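Putative oxidoreductase FAD-binding subunit (Sulfolobus tokodaii, PDB 4ZOH) binds FAD and probably serves as the electron-relaying flavoprotein subunit of a molybdopterin-dependent oxidoreductase. Local coordinates at residues M1-N13 with L40-E52. Sequence-based numbering, arbitrary orientation.
With ACY (acetic acid), chain L.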
# COMPACT_ATOMS: atom_id res chain seq x y z
N MET B 1 -13.73 -19.06 12.53
CA MET B 1 -13.93 -17.71 11.93
C MET B 1 -14.49 -17.83 10.53
O MET B 1 -15.34 -17.06 10.18
CB MET B 1 -12.58 -16.94 11.96
CG MET B 1 -12.61 -15.51 11.43
SD MET B 1 -13.77 -14.41 12.28
CE MET B 1 -14.17 -13.24 10.97
N TYR B 2 -13.98 -18.78 9.72
CA TYR B 2 -14.24 -18.85 8.27
C TYR B 2 -15.12 -20.06 8.12
O TYR B 2 -14.70 -21.13 8.50
CB TYR B 2 -12.93 -19.03 7.50
CG TYR B 2 -11.98 -17.92 7.88
CD1 TYR B 2 -12.14 -16.61 7.38
CD2 TYR B 2 -10.93 -18.15 8.80
CE1 TYR B 2 -11.31 -15.57 7.78
CE2 TYR B 2 -10.08 -17.11 9.19
CZ TYR B 2 -10.29 -15.81 8.67
OH TYR B 2 -9.46 -14.79 9.07
N PRO B 3 -16.38 -19.89 7.63
CA PRO B 3 -17.21 -21.08 7.36
C PRO B 3 -16.50 -22.06 6.40
O PRO B 3 -15.51 -21.67 5.73
CB PRO B 3 -18.44 -20.50 6.64
CG PRO B 3 -18.48 -19.09 7.07
CD PRO B 3 -17.03 -18.67 7.14
N PRO B 4 -16.98 -23.32 6.36
CA PRO B 4 -16.57 -24.23 5.31
C PRO B 4 -17.36 -23.87 4.04
O PRO B 4 -18.34 -23.09 4.09
CB PRO B 4 -16.98 -25.65 5.86
CG PRO B 4 -18.06 -25.38 6.83
CD PRO B 4 -17.99 -23.93 7.27
N LYS B 5 -16.93 -24.44 2.90
CA LYS B 5 -17.65 -24.19 1.61
C LYS B 5 -18.99 -24.86 1.68
O LYS B 5 -19.07 -25.97 2.17
CB LYS B 5 -16.91 -24.78 0.41
CG LYS B 5 -15.49 -24.26 0.29
CD LYS B 5 -14.94 -24.46 -1.12
CE LYS B 5 -13.49 -24.03 -1.07
NZ LYS B 5 -12.83 -24.25 -2.37
N PHE B 6 -20.00 -24.22 1.12
CA PHE B 6 -21.28 -24.81 1.04
C PHE B 6 -22.00 -24.14 -0.13
O PHE B 6 -21.62 -23.04 -0.56
CB PHE B 6 -22.05 -24.65 2.38
CG PHE B 6 -22.14 -23.20 2.88
CD1 PHE B 6 -22.97 -22.27 2.26
CD2 PHE B 6 -21.35 -22.79 4.00
CE1 PHE B 6 -23.03 -20.96 2.73
CE2 PHE B 6 -21.43 -21.48 4.49
CZ PHE B 6 -22.27 -20.58 3.88
N GLY B 7 -23.00 -24.83 -0.70
CA GLY B 7 -23.83 -24.26 -1.70
C GLY B 7 -24.91 -23.42 -1.05
O GLY B 7 -25.09 -23.49 0.16
N TYR B 8 -25.63 -22.67 -1.85
CA TYR B 8 -26.61 -21.74 -1.38
C TYR B 8 -27.78 -21.69 -2.35
O TYR B 8 -27.58 -21.71 -3.59
CB TYR B 8 -26.00 -20.33 -1.35
CG TYR B 8 -26.70 -19.28 -0.49
CD1 TYR B 8 -26.44 -19.20 0.89
CD2 TYR B 8 -27.55 -18.35 -1.05
CE1 TYR B 8 -27.02 -18.21 1.67
CE2 TYR B 8 -28.14 -17.37 -0.27
CZ TYR B 8 -27.86 -17.32 1.09
OH TYR B 8 -28.40 -16.37 1.87
N VAL B 9 -28.98 -21.55 -1.78
CA VAL B 9 -30.26 -21.56 -2.53
C VAL B 9 -31.05 -20.34 -2.14
O VAL B 9 -31.24 -20.08 -0.94
CB VAL B 9 -31.13 -22.78 -2.14
CG1 VAL B 9 -32.39 -22.87 -2.99
CG2 VAL B 9 -30.33 -24.07 -2.20
N ILE B 10 -31.52 -19.62 -3.15
CA ILE B 10 -32.42 -18.50 -2.96
C ILE B 10 -33.69 -18.94 -3.67
O ILE B 10 -33.77 -18.82 -4.89
CB ILE B 10 -31.91 -17.17 -3.60
CG1 ILE B 10 -30.50 -16.82 -3.12
CG2 ILE B 10 -32.91 -16.03 -3.33
CD1 ILE B 10 -29.86 -15.67 -3.88
N PRO B 11 -34.67 -19.50 -2.93
CA PRO B 11 -35.92 -19.98 -3.53
C PRO B 11 -36.93 -18.86 -3.75
O PRO B 11 -36.94 -17.89 -2.99
CB PRO B 11 -36.41 -21.00 -2.50
CG PRO B 11 -35.90 -20.48 -1.20
CD PRO B 11 -34.60 -19.79 -1.49
N ASP B 12 -37.76 -18.97 -4.79
CA ASP B 12 -38.80 -17.98 -5.11
C ASP B 12 -39.91 -17.85 -4.10
O ASP B 12 -40.48 -16.78 -3.92
CB ASP B 12 -39.45 -18.32 -6.44
CG ASP B 12 -38.53 -18.07 -7.62
OD1 ASP B 12 -37.67 -17.16 -7.52
OD2 ASP B 12 -38.69 -18.80 -8.65
N ASN B 13 -40.23 -18.96 -3.43
CA ASN B 13 -41.35 -19.01 -2.49
C ASN B 13 -41.17 -20.20 -1.58
O ASN B 13 -40.32 -21.09 -1.86
CB ASN B 13 -42.64 -19.22 -3.26
CG ASN B 13 -42.53 -20.37 -4.27
OD1 ASN B 13 -42.13 -21.50 -3.94
ND2 ASN B 13 -42.83 -20.06 -5.52
N LEU B 40 -21.36 -22.17 11.64
CA LEU B 40 -20.56 -22.30 10.39
C LEU B 40 -19.16 -21.82 10.64
O LEU B 40 -18.20 -22.54 10.37
CB LEU B 40 -21.18 -21.57 9.20
CG LEU B 40 -22.53 -22.22 8.83
CD1 LEU B 40 -23.40 -21.23 8.02
CD2 LEU B 40 -22.36 -23.56 8.13
N LYS B 41 -19.04 -20.63 11.20
CA LYS B 41 -17.72 -20.05 11.47
C LYS B 41 -16.77 -20.89 12.35
O LYS B 41 -15.51 -20.76 12.23
CB LYS B 41 -17.91 -18.66 12.04
CG LYS B 41 -18.67 -17.72 11.09
CD LYS B 41 -18.10 -16.37 11.36
CE LYS B 41 -18.88 -15.65 12.38
NZ LYS B 41 -17.98 -14.55 12.83
N LEU B 42 -17.33 -21.74 13.23
CA LEU B 42 -16.47 -22.59 14.07
C LEU B 42 -16.35 -23.98 13.49
O LEU B 42 -15.70 -24.88 14.09
CB LEU B 42 -17.04 -22.72 15.50
CG LEU B 42 -16.95 -21.44 16.34
CD1 LEU B 42 -17.92 -21.59 17.50
CD2 LEU B 42 -15.54 -21.01 16.80
N ARG B 43 -17.06 -24.16 12.37
CA ARG B 43 -17.08 -25.40 11.61
C ARG B 43 -17.63 -26.58 12.42
O ARG B 43 -17.20 -27.72 12.28
CB ARG B 43 -15.70 -25.68 10.96
CG ARG B 43 -15.33 -24.62 9.91
CD ARG B 43 -14.14 -25.00 9.06
NE ARG B 43 -13.73 -23.80 8.33
CZ ARG B 43 -12.97 -23.79 7.24
NH1 ARG B 43 -12.51 -24.94 6.72
NH2 ARG B 43 -12.66 -22.64 6.67
N LEU B 44 -18.59 -26.27 13.26
CA LEU B 44 -19.30 -27.29 14.05
C LEU B 44 -20.44 -27.90 13.24
O LEU B 44 -21.04 -28.84 13.66
CB LEU B 44 -19.83 -26.64 15.35
CG LEU B 44 -18.77 -26.07 16.29
CD1 LEU B 44 -19.40 -25.21 17.34
CD2 LEU B 44 -17.92 -27.15 16.95
N ILE B 45 -20.74 -27.34 12.07
CA ILE B 45 -21.71 -27.90 11.13
C ILE B 45 -21.13 -27.73 9.73
O ILE B 45 -20.37 -26.78 9.48
CB ILE B 45 -23.11 -27.25 11.33
CG1 ILE B 45 -24.24 -28.12 10.80
CG2 ILE B 45 -23.24 -25.81 10.83
CD1 ILE B 45 -25.52 -27.85 11.57
N ARG B 46 -21.51 -28.63 8.82
CA ARG B 46 -20.97 -28.65 7.45
C ARG B 46 -22.06 -29.06 6.50
O ARG B 46 -22.01 -30.14 5.97
CB ARG B 46 -19.85 -29.67 7.34
CG ARG B 46 -18.60 -29.28 8.08
CD ARG B 46 -17.54 -30.34 7.95
NE ARG B 46 -16.34 -29.98 8.70
CZ ARG B 46 -15.37 -29.21 8.22
NH1 ARG B 46 -15.44 -28.68 6.99
NH2 ARG B 46 -14.34 -28.95 8.99
N PRO B 47 -23.06 -28.19 6.29
CA PRO B 47 -24.14 -28.59 5.43
C PRO B 47 -23.71 -28.47 3.96
O PRO B 47 -22.73 -27.81 3.68
CB PRO B 47 -25.24 -27.59 5.75
CG PRO B 47 -24.59 -26.43 6.39
CD PRO B 47 -23.15 -26.76 6.65
N SER B 48 -24.44 -29.12 3.06
CA SER B 48 -24.15 -29.11 1.64
C SER B 48 -24.66 -27.81 1.09
O SER B 48 -24.06 -27.22 0.19
CB SER B 48 -24.87 -30.28 0.97
OG SER B 48 -26.22 -30.35 1.41
N TYR B 49 -25.81 -27.37 1.62
CA TYR B 49 -26.45 -26.16 1.17
C TYR B 49 -27.02 -25.36 2.33
O TYR B 49 -27.50 -25.90 3.31
CB TYR B 49 -27.59 -26.48 0.18
CG TYR B 49 -27.12 -27.00 -1.17
CD1 TYR B 49 -26.92 -26.12 -2.25
CD2 TYR B 49 -26.89 -28.38 -1.38
CE1 TYR B 49 -26.49 -26.60 -3.49
CE2 TYR B 49 -26.47 -28.86 -2.62
CZ TYR B 49 -26.27 -27.97 -3.67
OH TYR B 49 -25.85 -28.43 -4.90
N ILE B 50 -26.97 -24.05 2.21
CA ILE B 50 -27.75 -23.23 3.08
C ILE B 50 -28.90 -22.72 2.20
O ILE B 50 -28.68 -22.19 1.11
CB ILE B 50 -26.88 -22.06 3.64
CG1 ILE B 50 -25.81 -22.56 4.62
CG2 ILE B 50 -27.75 -20.94 4.21
CD1 ILE B 50 -26.31 -23.40 5.78
N VAL B 51 -30.13 -22.85 2.70
CA VAL B 51 -31.32 -22.38 1.97
C VAL B 51 -31.82 -21.09 2.61
O VAL B 51 -32.16 -21.07 3.81
CB VAL B 51 -32.41 -23.49 2.01
CG1 VAL B 51 -33.68 -23.09 1.26
CG2 VAL B 51 -31.83 -24.83 1.59
N GLU B 52 -31.94 -20.03 1.81
CA GLU B 52 -32.28 -18.72 2.38
C GLU B 52 -33.80 -18.54 2.48
O GLU B 52 -34.47 -18.47 1.47
CB GLU B 52 -31.58 -17.55 1.61
CG GLU B 52 -31.98 -16.17 2.11
CD GLU B 52 -31.38 -15.02 1.32
OE1 GLU B 52 -30.16 -14.99 0.99
OE2 GLU B 52 -32.14 -14.10 1.06
C ACY L . -11.37 -21.35 11.33
O ACY L . -11.74 -22.19 10.51
OXT ACY L . -11.62 -20.17 11.05
CH3 ACY L . -10.64 -21.70 12.63
O HOH W 1 -20.28 -26.86 4.73
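Strands 7-10 and 49-52 run parallel in the small three-stranded sheet of the FAD-binding domain, joined by backbone bonds such as Gly7 N to Ser48 O (2.8 Å) and Glu52 N to Val9 O (2.8 Å). Tyr49 CD1 lies against Gly7 CA at 3.6 Å. Ile50 CG1 sits over one face of the Phe6 ring, 3.9 Å from its centroid, a CH-pi contact; Leu40 CD1 approaches the same ring at CE2. On the side of the sheet with Ile50, Tyr8 OH donates to Glu52 OE1, the modelled 2.4 Å being too short to be read literally, with ring and carboxylate planes 73° apart, while Glu52 OE2 pairs with Arg55. Nearer the N-terminus, Arg43 follows helix 36-41 in a Schellman motif. Its chain is extended from CG to NE, and Arg43 NE (2.8 Å) and Arg43 NH2 (3.1 Å) both donate to Tyr2 O, which lies at the guanidinium edge; Pro4 CA lies over the centre of one guanidinium face. Replacing Arg43 with alanine would probably leave Tyr2 O without both donors and the acidic partners of NH1 on another protein chain without their mate. Strand 7-10 also pairs antiparallel with a further protein chain, so this parallel pair belongs to a sheet continued across the subunit interface.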